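Local coordinates for protein DyP (Bjerkandera adusta, PDB 3VXJ) that probably acts as a heme b peroxidase of the dye-decolorizing family, oxidising substrates at the expense of hydrogen peroxide, and is captured here with bound 2,6-dimethoxyphenol, at residues Y334-S339 against Q350-L355; Q316-P321 against A378-S383; I81-G86 against P209-D214. All coordinates share one frame; numbering follows the deposited sequence.

Interaction 1: Y334-S339 against Q350-L355; sequences YGPETS and QDRGLL. With HEM (protoporphyrin IX containing Fe), chain B.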
loop_
_atom_site.group_PDB
_atom_site.type_symbol
_atom_site.label_atom_id
_atom_site.label_comp_id
_atom_site.label_asym_id
_atom_site.label_seq_id
_atom_site.Cartn_x
_atom_site.Cartn_y
_atom_site.Cartn_z
ATOM N N TYR A 334 -4.418 -1.836 11.187
ATOM C CA TYR A 334 -5.600 -2.248 11.931
ATOM C C TYR A 334 -5.198 -3.033 13.158
ATOM O O TYR A 334 -4.109 -3.612 13.210
ATOM C CB TYR A 334 -6.583 -3.055 11.069
ATOM C CG TYR A 334 -6.211 -4.512 10.875
ATOM C CD1 TYR A 334 -6.619 -5.483 11.800
ATOM C CD2 TYR A 334 -5.474 -4.925 9.767
ATOM C CE1 TYR A 334 -6.272 -6.829 11.636
ATOM C CE2 TYR A 334 -5.126 -6.275 9.595
ATOM C CZ TYR A 334 -5.534 -7.212 10.527
ATOM O OH TYR A 334 -5.175 -8.526 10.309
ATOM N N GLY A 335 -6.102 -3.061 14.129
ATOM C CA GLY A 335 -5.946 -3.901 15.299
ATOM C C GLY A 335 -5.360 -3.163 16.475
ATOM O O GLY A 335 -4.902 -2.031 16.339
ATOM N N PRO A 336 -5.369 -3.809 17.648
ATOM C CA PRO A 336 -4.919 -3.189 18.885
ATOM C C PRO A 336 -3.406 -3.060 18.953
ATOM O O PRO A 336 -2.678 -3.747 18.228
ATOM C CB PRO A 336 -5.402 -4.174 19.956
ATOM C CG PRO A 336 -5.389 -5.495 19.258
ATOM C CD PRO A 336 -5.825 -5.194 17.857
ATOM N N GLU A 337 -2.943 -2.189 19.836
ATOM C CA GLU A 337 -1.531 -2.099 20.162
ATOM C C GLU A 337 -1.024 -3.422 20.715
ATOM O O GLU A 337 -1.794 -4.224 21.260
ATOM C CB GLU A 337 -1.290 -0.948 21.146
ATOM C CG GLU A 337 -1.557 0.414 20.514
ATOM C CD GLU A 337 -0.599 0.707 19.382
ATOM O OE1 GLU A 337 0.554 1.074 19.683
ATOM O OE2 GLU A 337 -0.992 0.564 18.203
ATOM N N THR A 338 0.271 -3.652 20.545
ATOM C CA THR A 338 0.902 -4.860 21.032
ATOM C C THR A 338 1.256 -4.643 22.501
ATOM O O THR A 338 2.017 -3.731 22.842
ATOM C CB THR A 338 2.147 -5.229 20.184
ATOM O OG1 THR A 338 1.790 -5.290 18.796
ATOM C CG2 THR A 338 2.702 -6.578 20.605
ATOM N N SER A 339 0.678 -5.476 23.361
ATOM C CA SER A 339 0.858 -5.358 24.804
ATOM C C SER A 339 2.276 -5.714 25.245
ATOM O O SER A 339 3.020 -6.373 24.515
ATOM C CB SER A 339 -0.155 -6.233 25.555
ATOM O OG SER A 339 0.156 -7.612 25.432
ATOM N N GLN A 350 -3.055 -11.311 19.353
ATOM C CA GLN A 350 -4.164 -10.527 18.826
ATOM C C GLN A 350 -3.979 -10.284 17.339
ATOM O O GLN A 350 -2.854 -10.230 16.854
ATOM C CB GLN A 350 -4.290 -9.188 19.560
ATOM C CG GLN A 350 -4.315 -9.319 21.082
ATOM C CD GLN A 350 -4.622 -8.021 21.791
ATOM O OE1 GLN A 350 -3.723 -7.356 22.313
ATOM N NE2 GLN A 350 -5.896 -7.651 21.820
ATOM N N ASP A 351 -5.095 -10.153 16.631
ATOM C CA ASP A 351 -5.118 -9.872 15.208
ATOM C C ASP A 351 -4.863 -8.386 14.972
ATOM O O ASP A 351 -5.647 -7.535 15.376
ATOM C CB ASP A 351 -6.478 -10.300 14.629
ATOM C CG ASP A 351 -6.571 -10.120 13.122
ATOM O OD1 ASP A 351 -5.523 -10.024 12.460
ATOM O OD2 ASP A 351 -7.710 -10.076 12.602
ATOM N N ARG A 352 -3.741 -8.095 14.328
ATOM C CA ARG A 352 -3.379 -6.742 13.930
ATOM C C ARG A 352 -2.612 -6.819 12.617
ATOM O O ARG A 352 -2.063 -7.866 12.262
ATOM C CB ARG A 352 -2.528 -6.046 15.001
ATOM C CG ARG A 352 -1.189 -6.730 15.280
ATOM C CD ARG A 352 -0.403 -6.006 16.365
ATOM N NE ARG A 352 -1.089 -6.005 17.659
ATOM C CZ ARG A 352 -1.013 -6.978 18.569
ATOM N NH1 ARG A 352 -0.302 -8.077 18.349
ATOM N NH2 ARG A 352 -1.671 -6.861 19.712
ATOM N N GLY A 353 -2.543 -5.712 11.890
ATOM C CA GLY A 353 -1.816 -5.728 10.631
ATOM C C GLY A 353 -2.008 -4.477 9.811
ATOM O O GLY A 353 -2.094 -3.372 10.356
ATOM N N LEU A 354 -2.081 -4.654 8.498
ATOM C CA LEU A 354 -2.142 -3.552 7.558
ATOM C C LEU A 354 -3.201 -3.848 6.523
ATOM O O LEU A 354 -3.229 -4.927 5.933
ATOM C CB LEU A 354 -0.783 -3.334 6.865
ATOM C CG LEU A 354 -0.608 -2.046 6.037
ATOM C CD1 LEU A 354 -0.635 -0.796 6.931
ATOM C CD2 LEU A 354 0.694 -2.088 5.214
ATOM N N LEU A 355 -4.085 -2.882 6.337
ATOM C CA LEU A 355 -4.998 -2.878 5.199
ATOM C C LEU A 355 -4.304 -2.081 4.103
ATOM O O LEU A 355 -4.302 -0.847 4.114
ATOM C CB LEU A 355 -6.358 -2.287 5.589
ATOM C CG LEU A 355 -6.997 -2.970 6.801
ATOM C CD1 LEU A 355 -8.340 -2.360 7.157
ATOM C CD2 LEU A 355 -7.145 -4.471 6.596
HETATM C CHA HEM B . 7.375 2.016 1.713
HETATM C CHB HEM B . 5.783 -0.729 5.359
HETATM C CHC HEM B . 3.849 -3.858 2.219
HETATM C CHD HEM B . 5.399 -1.112 -1.446
HETATM C C1A HEM B . 7.143 1.529 2.969
HETATM C C2A HEM B . 7.621 2.120 4.199
HETATM C C3A HEM B . 7.185 1.347 5.209
HETATM C C4A HEM B . 6.399 0.273 4.645
HETATM C CMA HEM B . 7.425 1.551 6.717
HETATM C CAA HEM B . 8.530 3.367 4.282
HETATM C CBA HEM B . 7.795 4.708 4.337
HETATM C CGA HEM B . 7.169 5.122 3.026
HETATM O O1A HEM B . 7.887 5.477 2.066
HETATM O O2A HEM B . 5.909 5.125 2.954
HETATM C C1B HEM B . 5.106 -1.811 4.833
HETATM C C2B HEM B . 4.469 -2.863 5.596
HETATM C C3B HEM B . 3.927 -3.732 4.722
HETATM C C4B HEM B . 4.200 -3.235 3.390
HETATM C CMB HEM B . 4.469 -2.932 7.139
HETATM C CAB HEM B . 3.120 -5.015 5.015
HETATM C CBB HEM B . 2.466 -5.195 6.165
HETATM C C1C HEM B . 4.143 -3.408 0.956
HETATM C C2C HEM B . 3.827 -4.094 -0.282
HETATM C C3C HEM B . 4.271 -3.340 -1.300
HETATM C C4C HEM B . 4.871 -2.154 -0.726
HETATM C CMC HEM B . 3.094 -5.446 -0.359
HETATM C CAC HEM B . 4.179 -3.605 -2.826
HETATM C CBC HEM B . 4.313 -4.836 -3.337
HETATM C C1D HEM B . 6.005 0.001 -0.924
HETATM C C2D HEM B . 6.448 1.117 -1.723
HETATM C C3D HEM B . 7.067 2.073 -0.752
HETATM C C4D HEM B . 6.936 1.457 0.544
HETATM C CMD HEM B . 6.356 1.331 -3.243
HETATM C CAD HEM B . 7.712 3.413 -1.138
HETATM C CBD HEM B . 9.128 3.115 -1.621
HETATM C CGD HEM B . 9.836 4.364 -2.070
HETATM O O1D HEM B . 10.978 4.595 -1.589
HETATM O O2D HEM B . 9.280 5.122 -2.898
HETATM N NA HEM B . 6.428 0.400 3.279
HETATM N NB HEM B . 4.955 -2.082 3.478
HETATM N NC HEM B . 4.813 -2.248 0.643
HETATM N ND HEM B . 6.278 0.243 0.420
HETATM FE FE HEM B . 5.675 -0.965 1.957
HETATM O O HOH W 1 4.014 0.132 2.044
#

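Interaction 2: Q316-P321 against A378-S383; sequences QDLGGP and ANFPFS. With 3DM (2,6-dimethoxyphenol), chain E; 3DM (2,6-dimethoxyphenol), chain D.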
loop_
_atom_site.group_PDB
_atom_site.type_symbol
_atom_site.label_atom_id
_atom_site.label_comp_id
_atom_site.label_asym_id
_atom_site.label_seq_id
_atom_site.Cartn_x
_atom_site.Cartn_y
_atom_site.Cartn_z
ATOM N N GLN A 316 18.101 4.709 -8.205
ATOM C CA GLN A 316 19.236 4.623 -9.134
ATOM C C GLN A 316 19.744 3.202 -9.387
ATOM O O GLN A 316 20.541 2.992 -10.300
ATOM C CB GLN A 316 20.385 5.550 -8.692
ATOM C CG GLN A 316 21.513 5.752 -9.719
ATOM C CD GLN A 316 21.072 6.488 -10.977
ATOM O OE1 GLN A 316 20.086 7.228 -10.970
ATOM N NE2 GLN A 316 21.814 6.293 -12.060
ATOM N N ASP A 317 19.278 2.214 -8.622
ATOM C CA ASP A 317 19.593 0.820 -8.985
ATOM C C ASP A 317 19.088 0.484 -10.399
ATOM O O ASP A 317 19.607 -0.433 -11.043
ATOM C CB ASP A 317 18.999 -0.189 -7.994
ATOM C CG ASP A 317 19.706 -0.206 -6.647
ATOM O OD1 ASP A 317 20.897 0.159 -6.539
ATOM O OD2 ASP A 317 19.034 -0.636 -5.684
ATOM N N LEU A 318 18.091 1.226 -10.882
ATOM C CA LEU A 318 17.579 1.020 -12.247
ATOM C C LEU A 318 18.416 1.722 -13.319
ATOM O O LEU A 318 18.218 1.471 -14.513
ATOM C CB LEU A 318 16.109 1.444 -12.355
ATOM C CG LEU A 318 15.107 0.665 -11.509
ATOM C CD1 LEU A 318 13.705 1.179 -11.778
ATOM C CD2 LEU A 318 15.188 -0.833 -11.781
ATOM N N GLY A 319 19.334 2.589 -12.896
ATOM C CA GLY A 319 20.220 3.301 -13.820
ATOM C C GLY A 319 19.827 4.742 -14.090
ATOM O O GLY A 319 20.559 5.476 -14.761
ATOM N N GLY A 320 18.673 5.146 -13.577
ATOM C CA GLY A 320 18.160 6.501 -13.751
ATOM C C GLY A 320 16.670 6.517 -13.459
ATOM O O GLY A 320 16.106 5.482 -13.074
ATOM N N PRO A 321 16.019 7.687 -13.615
ATOM C CA PRO A 321 14.573 7.791 -13.415
ATOM C C PRO A 321 13.813 6.894 -14.388
ATOM O O PRO A 321 14.165 6.800 -15.567
ATOM C CB PRO A 321 14.278 9.269 -13.696
ATOM C CG PRO A 321 15.583 9.966 -13.493
ATOM C CD PRO A 321 16.622 8.992 -13.946
ATOM N N ALA A 378 15.540 -12.950 -5.660
ATOM C CA ALA A 378 16.812 -12.885 -4.945
ATOM C C ALA A 378 17.890 -12.168 -5.741
ATOM O O ALA A 378 18.837 -11.635 -5.172
ATOM C CB ALA A 378 17.290 -14.280 -4.568
ATOM N N ASN A 379 17.739 -12.159 -7.061
ATOM C CA ASN A 379 18.743 -11.579 -7.938
ATOM C C ASN A 379 18.458 -10.163 -8.388
ATOM O O ASN A 379 19.094 -9.651 -9.313
ATOM C CB ASN A 379 18.973 -12.531 -9.101
ATOM C CG ASN A 379 19.607 -13.822 -8.634
ATOM O OD1 ASN A 379 20.651 -13.801 -7.984
ATOM N ND2 ASN A 379 18.953 -14.953 -8.908
ATOM N N PHE A 380 17.509 -9.531 -7.702
ATOM C CA PHE A 380 17.197 -8.127 -7.913
ATOM C C PHE A 380 17.444 -7.322 -6.636
ATOM O O PHE A 380 17.060 -7.770 -5.563
ATOM C CB PHE A 380 15.756 -7.921 -8.380
ATOM C CG PHE A 380 15.484 -6.502 -8.726
ATOM C CD1 PHE A 380 15.725 -6.037 -10.014
ATOM C CD2 PHE A 380 15.110 -5.595 -7.741
ATOM C CE1 PHE A 380 15.571 -4.704 -10.317
ATOM C CE2 PHE A 380 14.954 -4.268 -8.040
ATOM C CZ PHE A 380 15.173 -3.819 -9.335
ATOM N N PRO A 381 18.064 -6.127 -6.740
ATOM C CA PRO A 381 18.528 -5.425 -7.949
ATOM C C PRO A 381 19.668 -6.155 -8.660
ATOM O O PRO A 381 20.407 -6.921 -8.042
ATOM C CB PRO A 381 18.991 -4.059 -7.418
ATOM C CG PRO A 381 19.310 -4.308 -5.992
ATOM C CD PRO A 381 18.264 -5.290 -5.539
ATOM N N PHE A 382 19.796 -5.895 -9.954
ATOM C CA PHE A 382 20.749 -6.601 -10.795
ATOM C C PHE A 382 22.138 -5.981 -10.696
ATOM O O PHE A 382 22.295 -4.850 -10.208
ATOM C CB PHE A 382 20.264 -6.612 -12.254
ATOM C CG PHE A 382 19.773 -5.277 -12.742
ATOM C CD1 PHE A 382 20.669 -4.301 -13.175
ATOM C CD2 PHE A 382 18.411 -4.993 -12.767
ATOM C CE1 PHE A 382 20.215 -3.063 -13.617
ATOM C CE2 PHE A 382 17.945 -3.755 -13.211
ATOM C CZ PHE A 382 18.851 -2.789 -13.637
ATOM N N SER A 383 23.139 -6.740 -11.143
ATOM C CA SER A 383 24.530 -6.277 -11.262
ATOM C C SER A 383 25.180 -5.855 -9.938
ATOM O O SER A 383 25.995 -4.925 -9.905
ATOM C CB SER A 383 24.633 -5.147 -12.297
ATOM O OG SER A 383 24.085 -5.544 -13.544
HETATM O O1 3DM E . 28.651 -4.236 -9.095
HETATM C C1 3DM E . 29.715 -5.077 -8.976
HETATM C C2 3DM E . 30.932 -4.581 -8.508
HETATM O O2 3DM E . 30.998 -3.255 -8.182
HETATM C C7 3DM E . 32.305 -2.751 -7.847
HETATM C C3 3DM E . 32.028 -5.446 -8.379
HETATM C C4 3DM E . 31.901 -6.794 -8.723
HETATM C C5 3DM E . 30.679 -7.284 -9.195
HETATM C C6 3DM E . 29.583 -6.422 -9.325
HETATM O O3 3DM E . 28.361 -6.855 -9.771
HETATM C C8 3DM E . 28.368 -8.068 -10.551
HETATM O O1 3DM D . 12.128 7.341 -7.367
HETATM C C1 3DM D . 13.298 7.421 -8.091
HETATM C C2 3DM D . 13.524 6.599 -9.202
HETATM O O2 3DM D . 12.557 5.695 -9.562
HETATM C C7 3DM D . 12.939 4.621 -10.436
HETATM C C3 3DM D . 14.727 6.729 -9.909
HETATM C C4 3DM D . 15.699 7.646 -9.495
HETATM C C5 3DM D . 15.469 8.466 -8.396
HETATM C C6 3DM D . 14.269 8.346 -7.693
HETATM O O3 3DM D . 13.988 9.119 -6.601
HETATM C C8 3DM D . 15.092 9.841 -5.994
HETATM O O HOH W 2 21.376 -2.228 -9.889
#

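Interaction 3: I81-G86 against P209-D214; sequences ITDDLG and PSWALD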
loop_
_atom_site.group_PDB
_atom_site.type_symbol
_atom_site.label_atom_id
_atom_site.label_comp_id
_atom_site.label_asym_id
_atom_site.label_seq_id
_atom_site.Cartn_x
_atom_site.Cartn_y
_atom_site.Cartn_z
ATOM N N ILE A 81 -21.509 -4.269 -17.305
ATOM C CA ILE A 81 -20.430 -3.433 -17.825
ATOM C C ILE A 81 -19.348 -4.398 -18.283
ATOM O O ILE A 81 -18.542 -4.863 -17.482
ATOM C CB ILE A 81 -19.888 -2.451 -16.744
ATOM C CG1 ILE A 81 -21.019 -1.656 -16.059
ATOM C CG2 ILE A 81 -18.827 -1.522 -17.333
ATOM C CD1 ILE A 81 -21.898 -0.817 -16.977
ATOM N N THR A 82 -19.354 -4.707 -19.577
ATOM C CA THR A 82 -18.592 -5.836 -20.102
ATOM C C THR A 82 -17.404 -5.438 -20.984
ATOM O O THR A 82 -16.697 -6.309 -21.514
ATOM C CB THR A 82 -19.519 -6.788 -20.877
ATOM O OG1 THR A 82 -20.326 -6.015 -21.769
ATOM C CG2 THR A 82 -20.437 -7.541 -19.903
ATOM N N ASP A 83 -17.171 -4.136 -21.130
ATOM C CA ASP A 83 -16.005 -3.668 -21.889
ATOM C C ASP A 83 -14.712 -4.055 -21.178
ATOM O O ASP A 83 -14.558 -3.840 -19.974
ATOM C CB ASP A 83 -16.035 -2.148 -22.085
ATOM C CG ASP A 83 -17.235 -1.668 -22.883
ATOM O OD1 ASP A 83 -17.726 -2.391 -23.780
ATOM O OD2 ASP A 83 -17.684 -0.541 -22.602
ATOM N N ASP A 84 -13.790 -4.638 -21.931
ATOM C CA ASP A 84 -12.463 -5.003 -21.435
ATOM C C ASP A 84 -11.704 -3.730 -21.036
ATOM O O ASP A 84 -11.556 -2.806 -21.843
ATOM C CB ASP A 84 -11.740 -5.789 -22.543
ATOM C CG ASP A 84 -10.339 -6.272 -22.169
ATOM O OD1 ASP A 84 -9.848 -6.047 -21.047
ATOM O OD2 ASP A 84 -9.715 -6.922 -23.046
ATOM N N LEU A 85 -11.256 -3.684 -19.785
ATOM C CA LEU A 85 -10.493 -2.543 -19.262
ATOM C C LEU A 85 -9.014 -2.540 -19.636
ATOM O O LEU A 85 -8.329 -1.548 -19.383
ATOM C CB LEU A 85 -10.652 -2.433 -17.744
ATOM C CG LEU A 85 -11.947 -1.811 -17.237
ATOM C CD1 LEU A 85 -12.091 -2.037 -15.743
ATOM C CD2 LEU A 85 -11.973 -0.317 -17.530
ATOM N N GLY A 86 -8.524 -3.639 -20.217
ATOM C CA GLY A 86 -7.167 -3.689 -20.760
ATOM C C GLY A 86 -6.078 -4.157 -19.809
ATOM O O GLY A 86 -4.904 -4.191 -20.194
ATOM N N PRO A 209 -11.204 1.489 -22.428
ATOM C CA PRO A 209 -12.417 2.162 -22.902
ATOM C C PRO A 209 -12.353 3.645 -22.539
ATOM O O PRO A 209 -11.754 4.011 -21.521
ATOM C CB PRO A 209 -13.545 1.473 -22.128
ATOM C CG PRO A 209 -12.947 0.223 -21.560
ATOM C CD PRO A 209 -11.485 0.469 -21.402
ATOM N N SER A 210 -12.949 4.498 -23.366
ATOM C CA SER A 210 -12.969 5.933 -23.081
ATOM C C SER A 210 -13.549 6.235 -21.698
ATOM O O SER A 210 -13.073 7.146 -21.022
ATOM C CB SER A 210 -13.719 6.695 -24.177
ATOM O OG SER A 210 -15.112 6.435 -24.129
ATOM N N TRP A 211 -14.544 5.460 -21.269
ATOM C CA TRP A 211 -15.168 5.712 -19.966
ATOM C C TRP A 211 -14.241 5.441 -18.779
ATOM O O TRP A 211 -14.523 5.883 -17.659
ATOM C CB TRP A 211 -16.492 4.960 -19.816
ATOM C CG TRP A 211 -16.435 3.458 -19.909
ATOM C CD1 TRP A 211 -16.784 2.693 -20.984
ATOM C CD2 TRP A 211 -16.079 2.537 -18.865
ATOM N NE1 TRP A 211 -16.643 1.361 -20.690
ATOM C CE2 TRP A 211 -16.215 1.234 -19.395
ATOM C CE3 TRP A 211 -15.657 2.686 -17.535
ATOM C CZ2 TRP A 211 -15.934 0.085 -18.649
ATOM C CZ3 TRP A 211 -15.383 1.543 -16.791
ATOM C CH2 TRP A 211 -15.522 0.258 -17.352
ATOM N N ALA A 212 -13.142 4.730 -19.028
ATOM C CA ALA A 212 -12.163 4.424 -17.985
ATOM C C ALA A 212 -11.181 5.566 -17.705
ATOM O O ALA A 212 -10.354 5.463 -16.789
ATOM C CB ALA A 212 -11.406 3.139 -18.320
ATOM N N LEU A 213 -11.267 6.656 -18.467
ATOM C CA LEU A 213 -10.408 7.816 -18.232
ATOM C C LEU A 213 -10.506 8.278 -16.776
ATOM O O LEU A 213 -11.609 8.425 -16.232
ATOM C CB LEU A 213 -10.767 8.965 -19.177
ATOM C CG LEU A 213 -9.922 10.240 -19.071
ATOM C CD1 LEU A 213 -8.488 9.994 -19.504
ATOM C CD2 LEU A 213 -10.546 11.347 -19.906
ATOM N N ASP A 214 -9.343 8.504 -16.167
ATOM C CA ASP A 214 -9.222 9.082 -14.820
ATOM C C ASP A 214 -9.684 8.153 -13.705
ATOM O O ASP A 214 -9.951 8.601 -12.580
ATOM C CB ASP A 214 -9.891 10.462 -14.733
ATOM C CG ASP A 214 -9.116 11.529 -15.461
ATOM O OD1 ASP A 214 -7.874 11.418 -15.534
ATOM O OD2 ASP A 214 -9.756 12.482 -15.950
#

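Interaction 1: Y334-S339 against Q350-L355
Gln-350 lays its side chain against the ring of Pro-336, whose CG lies 3.9 Å from Gln-350 CB. Asp-351, its CG anti to the backbone N (chi1 -177°), turns its carboxylate to the phenol of Tyr-334. Tyr-334 OH donates to Asp-351 OD1 over 2.6 Å from the syn side, 28° out of the carboxylate plane, and is also hydrogen-bonded to His-222, so the hydroxyl is gripped by two groups. Arg-352 runs past Pro-336 and, bent at chi3, delivers NE to Pro-336 O: the bond is 2.8 Å long, nearly straight at 178°, and lies in the guanidinium plane. Arg-352 NH2 adds a weak bond to Glu-337 O, Thr-338 OG1 sits 3.1 Å above one face of the guanidinium, and NH1 forms a salt bridge with Glu-342. At Gly-353 the backbones pair: Tyr-334 and Gly-353 form an antiparallel hydrogen-bonded pair, with Tyr-334 N to Gly-353 O and Gly-353 N to Tyr-334 O both 2.9 Å. Edge strand 328-334 and strand 353-360 are antiparallel neighbours here, linked by a connection that contains helix 340-345, in the C-terminal four-stranded antiparallel sheet of the DyP-type ferredoxin-like fold. Gly-353 N lies over the centre of the Tyr-334 ring; a CB on Gly-353 would clash with Tyr-334 CE2, so the missing side chain lets the ring lie flat on this backbone. Leu-354 points away from Tyr-334, and its CD2 reaches HEM C3B at 3.7 Å, making it part of the heme pocket. Leu-355 places CD2 3.6 Å from Tyr-334 CD2, the two side chains crossing at about a right angle.

Interaction 2: Q316-P321 against A378-S383
Leu-318 and Phe-380 meet because of their torsions: Leu-318 CG stands anti to the carbonyl carbon, and a chi2 of -178° carries CD1 out anti to CA, toward a bound dimethoxyphenol, leaving CD2 as the branch turned to Phe-380, whose CG is anti to the backbone N (chi1 -174°). Leu-318 CD2 thereby comes to the ring edge, 3.9 Å from Phe-380 CZ. One face of that ring carries Pro-381 CB, 4.1 Å above its centre, a placement that goes with the cis peptide between the two residues; Trp-374 stacks with the same ring. Pro-381 also packs on Asp-317, its CG 3.7 Å from Asp-317 OD2. The carboxylate is held by salt bridges to Arg-310 through OD2 and to Lys-384 through OD1. The contact joins the end of a 3-10 segment that runs to Leu-318, next in sequence to heme-binding Arg-315, to the loop after helix 367-375, and it lies between two bound 2,6-dimethoxyphenol molecules. On the heme side, Leu-318 CD1 is 3.8 Å from C7 of one of them, which Gly-320 and Pro-321 also touch. Beyond the other loop, Ser-383 O accepts a hydrogen bond of 2.9 Å from O1 of the second. Phe-382 CZ approaches Asp-317 O at 3.6 Å, and a water donates to both Asp-317 O and Phe-382 O, each 2.8 Å away.

Interaction 3: I81-G86 against P209-D214
Trp-211 and Asp-83 make the one direct hydrogen bond between the segments. Trp-211 NE1 donates to Asp-83 OD2 over 2.9 Å at 162°; the acceptor lies close to the indole plane and uses its anti lone pair, with the carboxylate turned 37° from the ring. Trp-211 CG sits between the backbone N and the carbonyl carbon (chi1 60°), which brings the indole to the 81-86 loop. The apolar contacts gather at the benzo end of the same ring. Ile-81 CG2 reaches Trp-211 CZ2 at 3.6 Å, and Leu-85, crossing the indole at about a right angle, brings CD2 to 3.6 Å from Trp-211 CH2. That methyl also touches Ala-212 CB. Pro-209 packs from its own segment against an indole face, its CB 3.4 Å above the plane, while its CD lies 3.3 Å from Asp-84 O. Local bonds shape each partner: Asp-84 OD1 accepts from Gly-86 N over 2.9 Å, an Asx turn, and Ala-212 N bonds to Pro-209 O as the 3-10 turn 210-212 begins. Phe-429 of strand 420-430 adds to the packing on Leu-85, Trp-211 and Ala-212. Away from the heme, this is domain-interface packing, joining a loop of the N-terminal ferredoxin-like half to the turn leading into strand 216-225 of the C-terminal half.

Overall arrangement
Along the chain interaction 3 closes first, and interaction 1 is nested within the loop that interaction 2 closes. The contacts are well separated: centres lie about 34 Å apart for interactions 1 and 2 and for 2 and 3, and about 37 Å for 1 and 3, with no touch between them. Interaction 1 lies on the opposite side of the chain's centre from each of the others. The C-terminal sheet relates two of them, since interaction 1 pairs strands 328-334 and 353-360, whereas segment 209-214 leads into strand 216-225. Interaction 2 joins loops outside that sheet, beside the bound phenols. Strand pairing next to the heme pocket, 2,6-dimethoxyphenol sites and the junction of the two halves thus occupy separate regions.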